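PDB 4TUF: major extracellular endoglucanase from Xanthomonas campestris pv. campestris, which catalyses endohydrolysis of the beta-1,4-glucosidic linkages of cellulose, lichenin and cereal beta-D-glucans, through a catalytic domain of glycosyl hydrolase family 5. Local coordinates for residues G21-G26 with L276-G281; A56-F61 with A194-T199. All coordinates share one frame; numbering follows the deposited sequence.

Contact 1. Residues G21-G26 with L276-G281; sequences GVNVFG and LGEFGG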
loop_
_atom_site.group_PDB
_atom_site.type_symbol
_atom_site.label_atom_id
_atom_site.label_comp_id
_atom_site.label_asym_id
_atom_site.label_seq_id
_atom_site.Cartn_x
_atom_site.Cartn_y
_atom_site.Cartn_z
ATOM N N GLY A 21 -9.603 -3.381 -1.231
ATOM C CA GLY A 21 -8.954 -2.160 -0.795
ATOM C C GLY A 21 -8.646 -1.106 -1.836
ATOM O O GLY A 21 -8.726 -1.343 -3.048
ATOM N N VAL A 22 -8.285 0.074 -1.337
ATOM C CA VAL A 22 -7.866 1.183 -2.172
ATOM C C VAL A 22 -6.932 2.075 -1.353
ATOM O O VAL A 22 -7.043 2.141 -0.132
ATOM C CB VAL A 22 -9.082 1.984 -2.702
ATOM C CG1 VAL A 22 -9.810 2.680 -1.562
ATOM C CG2 VAL A 22 -8.658 2.986 -3.771
ATOM N N ASN A 23 -5.987 2.728 -2.025
ATOM C CA ASN A 23 -5.097 3.695 -1.385
ATOM C C ASN A 23 -5.719 5.085 -1.273
ATOM O O ASN A 23 -6.290 5.593 -2.236
ATOM C CB ASN A 23 -3.787 3.802 -2.163
ATOM C CG ASN A 23 -2.889 2.598 -1.973
ATOM O OD1 ASN A 23 -1.996 2.606 -1.121
ATOM N ND2 ASN A 23 -3.119 1.553 -2.765
ATOM N N VAL A 24 -5.593 5.697 -0.098
ATOM C CA VAL A 24 -6.097 7.048 0.139
ATOM C C VAL A 24 -4.953 7.956 0.579
ATOM O O VAL A 24 -4.559 7.923 1.743
ATOM C CB VAL A 24 -7.193 7.066 1.219
ATOM C CG1 VAL A 24 -7.738 8.475 1.393
ATOM C CG2 VAL A 24 -8.312 6.091 0.868
ATOM N N PHE A 25 -4.417 8.769 -0.330
ATOM C CA PHE A 25 -3.234 9.595 -0.098
ATOM C C PHE A 25 -3.550 10.962 0.495
ATOM O O PHE A 25 -4.692 11.415 0.448
ATOM C CB PHE A 25 -2.472 9.800 -1.412
ATOM C CG PHE A 25 -1.766 8.573 -1.903
ATOM C CD1 PHE A 25 -2.456 7.582 -2.565
ATOM C CD2 PHE A 25 -0.405 8.412 -1.698
ATOM C CE1 PHE A 25 -1.805 6.453 -3.006
ATOM C CE2 PHE A 25 0.248 7.285 -2.142
ATOM C CZ PHE A 25 -0.451 6.304 -2.799
ATOM N N GLY A 26 -2.514 11.634 0.986
ATOM C CA GLY A 26 -2.631 12.975 1.510
ATOM C C GLY A 26 -1.798 13.144 2.767
ATOM O O GLY A 26 -1.021 14.095 2.880
ATOM N N LEU A 276 -1.389 -7.276 -3.543
ATOM C CA LEU A 276 -0.704 -6.089 -4.040
ATOM C C LEU A 276 -1.014 -4.849 -3.191
ATOM O O LEU A 276 -2.170 -4.482 -3.007
ATOM C CB LEU A 276 -1.086 -5.837 -5.492
ATOM C CG LEU A 276 -0.709 -6.963 -6.443
ATOM C CD1 LEU A 276 -1.259 -6.694 -7.835
ATOM C CD2 LEU A 276 0.795 -7.124 -6.466
ATOM N N GLY A 277 0.029 -4.206 -2.677
ATOM C CA GLY A 277 -0.135 -2.974 -1.928
ATOM C C GLY A 277 -0.551 -1.816 -2.815
ATOM O O GLY A 277 -1.325 -0.953 -2.405
ATOM N N GLU A 278 -0.026 -1.793 -4.035
ATOM C CA GLU A 278 -0.417 -0.801 -5.032
ATOM C C GLU A 278 -0.430 -1.418 -6.423
ATOM O O GLU A 278 0.538 -2.057 -6.842
ATOM C CB GLU A 278 0.534 0.401 -5.024
ATOM C CG GLU A 278 0.466 1.277 -3.786
ATOM C CD GLU A 278 1.434 2.439 -3.857
ATOM O OE1 GLU A 278 1.906 2.734 -4.973
ATOM O OE2 GLU A 278 1.729 3.055 -2.808
ATOM N N PHE A 279 -1.533 -1.226 -7.132
ATOM C CA PHE A 279 -1.596 -1.523 -8.555
ATOM C C PHE A 279 -2.666 -0.635 -9.187
ATOM O O PHE A 279 -3.627 -0.235 -8.519
ATOM C CB PHE A 279 -1.889 -3.004 -8.799
ATOM C CG PHE A 279 -3.281 -3.420 -8.425
ATOM C CD1 PHE A 279 -3.607 -3.695 -7.106
ATOM C CD2 PHE A 279 -4.264 -3.547 -9.393
ATOM C CE1 PHE A 279 -4.889 -4.080 -6.760
ATOM C CE2 PHE A 279 -5.548 -3.935 -9.055
ATOM C CZ PHE A 279 -5.862 -4.201 -7.740
ATOM N N GLY A 280 -2.498 -0.305 -10.462
ATOM C CA GLY A 280 -3.416 0.619 -11.098
ATOM C C GLY A 280 -2.830 1.365 -12.274
ATOM O O GLY A 280 -1.691 1.120 -12.682
ATOM N N GLY A 281 -3.621 2.283 -12.819
ATOM C CA GLY A 281 -3.273 2.977 -14.044
ATOM C C GLY A 281 -4.490 3.624 -14.677
ATOM O O GLY A 281 -5.606 3.474 -14.185
#
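The carbonyl O of G277 receives a nearly straight hydrogen bond from N23, whose ND2 stands 3.1 Å from it with an N-H...O angle of 177°. The oxygen lies in the plane of the asparagine amide, and the donor in turn lies in the plane of the G277 carbonyl. ND2 also binds the backbone O of Y311, while OD1 accepts from R58, so both ends of the amide are engaged and its rotation is set. Against this fixed amide rests the aliphatic part of E278: CG is 3.7 Å from N23 ND2, and the carboxylate plane is turned 81° from the amide plane. With CG anti to its own carbonyl carbon (chi1 -68°) and the chain extended beyond it, E278 carries its carboxylate past N23 toward F25. In one of its two modelled conformers that ring brings its edge to OE2, CZ 3.9 Å away, a tentative touch. The carboxylate is anchored from outside the two segments, by Y238 OH at OE1 and R58 at OE2. The chain turns a corner at G277 and E278 within the interrupted strand 276-280, near the catalytic end of the TIM barrel, where family 5 glycosidases carry the nucleophile; E278 is assigned that role by similarity.

Contact 2. Residues A56-F61 with A194-T199; sequences AVRLPF and AVEGIT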
loop_
_atom_site.group_PDB
_atom_site.type_symbol
_atom_site.label_atom_id
_atom_site.label_comp_id
_atom_site.label_asym_id
_atom_site.label_seq_id
_atom_site.Cartn_x
_atom_site.Cartn_y
_atom_site.Cartn_z
ATOM N N ALA A 56 -11.661 -1.829 2.721
ATOM C CA ALA A 56 -10.301 -1.724 3.222
ATOM C C ALA A 56 -9.591 -0.521 2.625
ATOM O O ALA A 56 -9.834 -0.150 1.482
ATOM C CB ALA A 56 -9.528 -2.997 2.925
ATOM N N VAL A 57 -8.699 0.075 3.406
ATOM C CA VAL A 57 -8.018 1.295 3.007
ATOM C C VAL A 57 -6.543 1.249 3.415
ATOM O O VAL A 57 -6.203 0.838 4.526
ATOM C CB VAL A 57 -8.715 2.535 3.630
ATOM C CG1 VAL A 57 -7.716 3.615 3.992
ATOM C CG2 VAL A 57 -9.779 3.077 2.694
ATOM N N ARG A 58 -5.668 1.653 2.501
ATOM C CA ARG A 58 -4.254 1.802 2.804
ATOM C C ARG A 58 -3.943 3.290 2.978
ATOM O O ARG A 58 -4.125 4.073 2.050
ATOM C CB ARG A 58 -3.402 1.186 1.693
ATOM C CG ARG A 58 -1.900 1.128 1.966
ATOM C CD ARG A 58 -1.219 0.337 0.857
ATOM N NE ARG A 58 0.231 0.216 1.002
ATOM C CZ ARG A 58 1.113 1.004 0.392
ATOM N NH1 ARG A 58 0.693 1.987 -0.396
ATOM N NH2 ARG A 58 2.413 0.810 0.570
ATOM N N LEU A 59 -3.486 3.670 4.170
ATOM C CA LEU A 59 -3.240 5.075 4.513
ATOM C C LEU A 59 -1.764 5.455 4.565
ATOM O O LEU A 59 -1.092 5.209 5.567
ATOM C CB LEU A 59 -3.867 5.407 5.870
ATOM C CG LEU A 59 -5.267 6.007 5.910
ATOM C CD1 LEU A 59 -5.571 6.476 7.318
ATOM C CD2 LEU A 59 -5.386 7.153 4.923
ATOM N N PRO A 60 -1.250 6.059 3.487
ATOM C CA PRO A 60 0.100 6.624 3.575
ATOM C C PRO A 60 0.190 7.737 4.623
ATOM O O PRO A 60 -0.750 8.506 4.788
ATOM C CB PRO A 60 0.340 7.179 2.164
ATOM C CG PRO A 60 -0.559 6.366 1.276
ATOM C CD PRO A 60 -1.780 6.078 2.112
ATOM N N PHE A 61 1.307 7.801 5.336
ATOM C CA PHE A 61 1.576 8.904 6.252
ATOM C C PHE A 61 3.069 9.237 6.220
ATOM O O PHE A 61 3.856 8.519 5.614
ATOM C CB PHE A 61 1.136 8.560 7.676
ATOM C CG PHE A 61 1.960 7.476 8.319
ATOM C CD1 PHE A 61 3.105 7.788 9.044
ATOM C CD2 PHE A 61 1.595 6.143 8.193
ATOM C CE1 PHE A 61 3.873 6.789 9.627
ATOM C CE2 PHE A 61 2.356 5.144 8.770
ATOM C CZ PHE A 61 3.497 5.467 9.490
ATOM N N ALA A 194 3.250 -5.816 6.896
ATOM C CA ALA A 194 3.330 -5.890 5.439
ATOM C C ALA A 194 4.734 -5.538 4.971
ATOM O O ALA A 194 5.291 -4.510 5.362
ATOM C CB ALA A 194 2.306 -4.980 4.788
ATOM N N VAL A 195 5.307 -6.403 4.140
ATOM C CA VAL A 195 6.648 -6.186 3.618
ATOM C C VAL A 195 6.628 -6.140 2.098
ATOM O O VAL A 195 6.018 -6.985 1.445
ATOM C CB VAL A 195 7.618 -7.280 4.082
ATOM C CG1 VAL A 195 9.017 -7.022 3.528
ATOM C CG2 VAL A 195 7.645 -7.344 5.596
ATOM N N GLU A 196 7.286 -5.136 1.538
ATOM C CA GLU A 196 7.339 -4.981 0.095
ATOM C C GLU A 196 8.660 -5.490 -0.443
ATOM O O GLU A 196 9.616 -5.730 0.308
ATOM C CB GLU A 196 7.141 -3.519 -0.300
ATOM C CG GLU A 196 5.860 -2.895 0.248
ATOM C CD GLU A 196 5.737 -1.427 -0.116
ATOM O OE1 GLU A 196 6.184 -1.060 -1.227
ATOM O OE2 GLU A 196 5.213 -0.644 0.714
ATOM N N GLY A 197 8.713 -5.651 -1.756
ATOM C CA GLY A 197 9.929 -6.085 -2.397
ATOM C C GLY A 197 10.898 -4.939 -2.605
ATOM O O GLY A 197 10.721 -3.839 -2.080
ATOM N N ILE A 198 11.945 -5.218 -3.369
ATOM C CA ILE A 198 12.925 -4.217 -3.738
ATOM C C ILE A 198 12.928 -4.137 -5.259
ATOM O O ILE A 198 11.955 -4.545 -5.897
ATOM C CB ILE A 198 14.313 -4.573 -3.195
ATOM C CG1 ILE A 198 14.761 -5.928 -3.749
ATOM C CG2 ILE A 198 14.273 -4.620 -1.671
ATOM C CD1 ILE A 198 16.235 -6.206 -3.573
ATOM N N THR A 199 13.998 -3.616 -5.847
ATOM C CA THR A 199 14.126 -3.680 -7.298
ATOM C C THR A 199 15.214 -4.685 -7.690
ATOM O O THR A 199 15.099 -5.869 -7.364
ATOM C CB THR A 199 14.404 -2.289 -7.913
ATOM O OG1 THR A 199 15.430 -1.617 -7.178
ATOM C CG2 THR A 199 13.144 -1.456 -7.863
#
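Across the barrel interior the backbones of 56-61 and 194-199 stay well apart, 11.1 Å between R58 CA and A194 CA at their nearest, and two long side chains span the gap from opposite directions. R58 has CG anti to its backbone N (chi1 -173°) and stays extended as far as NE, which carries the guanidinium deep into the barrel. There its NH2 forms a salt bridge with E196, 3.2 Å from OE2. The carboxylate oxygen comes to the guanidinium at its edge, near its plane, although the two flat groups are inclined by 65°. This pair belongs to a wider network: NH2 also meets D153 in a salt bridge and N156 OD1 in a hydrogen bond. Since the D153 carboxylate lies close to that of E196, the arginine NH2 that bridges to both probably offsets the repulsion of like charges. On the other oxygen, E196 OE1 accepts from the backbone N of E157, tying the glutamate to the residue assigned by similarity as proton donor. A charged network of this kind, next to the two acids at the catalytic end of a TIM barrel, is consistent with the active site of a family 5 glycosidase, E196 probably acting as a second-shell residue.

Contacts 1 and 2 lie about 9 Å apart, centre to centre, in the same parallel barrel sheet. Round the barrel the strands follow one another in chain order, 16-23, 56-61, 105-110, 149-153, 192-195, 231-238, 276-280 and 309-311, the last pairing again with the first. Contact 1 thus reaches across strand 309-311, whereas contact 2 spans the interior between 56-61 and 192-195. Along the sequence the order is 21-26, 56-61, 194-199, 276-281, so contact 1 brackets contact 2. R58 belongs to both networks, its NH1 lying 2.8 Å from E278 OE2. Segments far apart in sequence converge in this way on one active site.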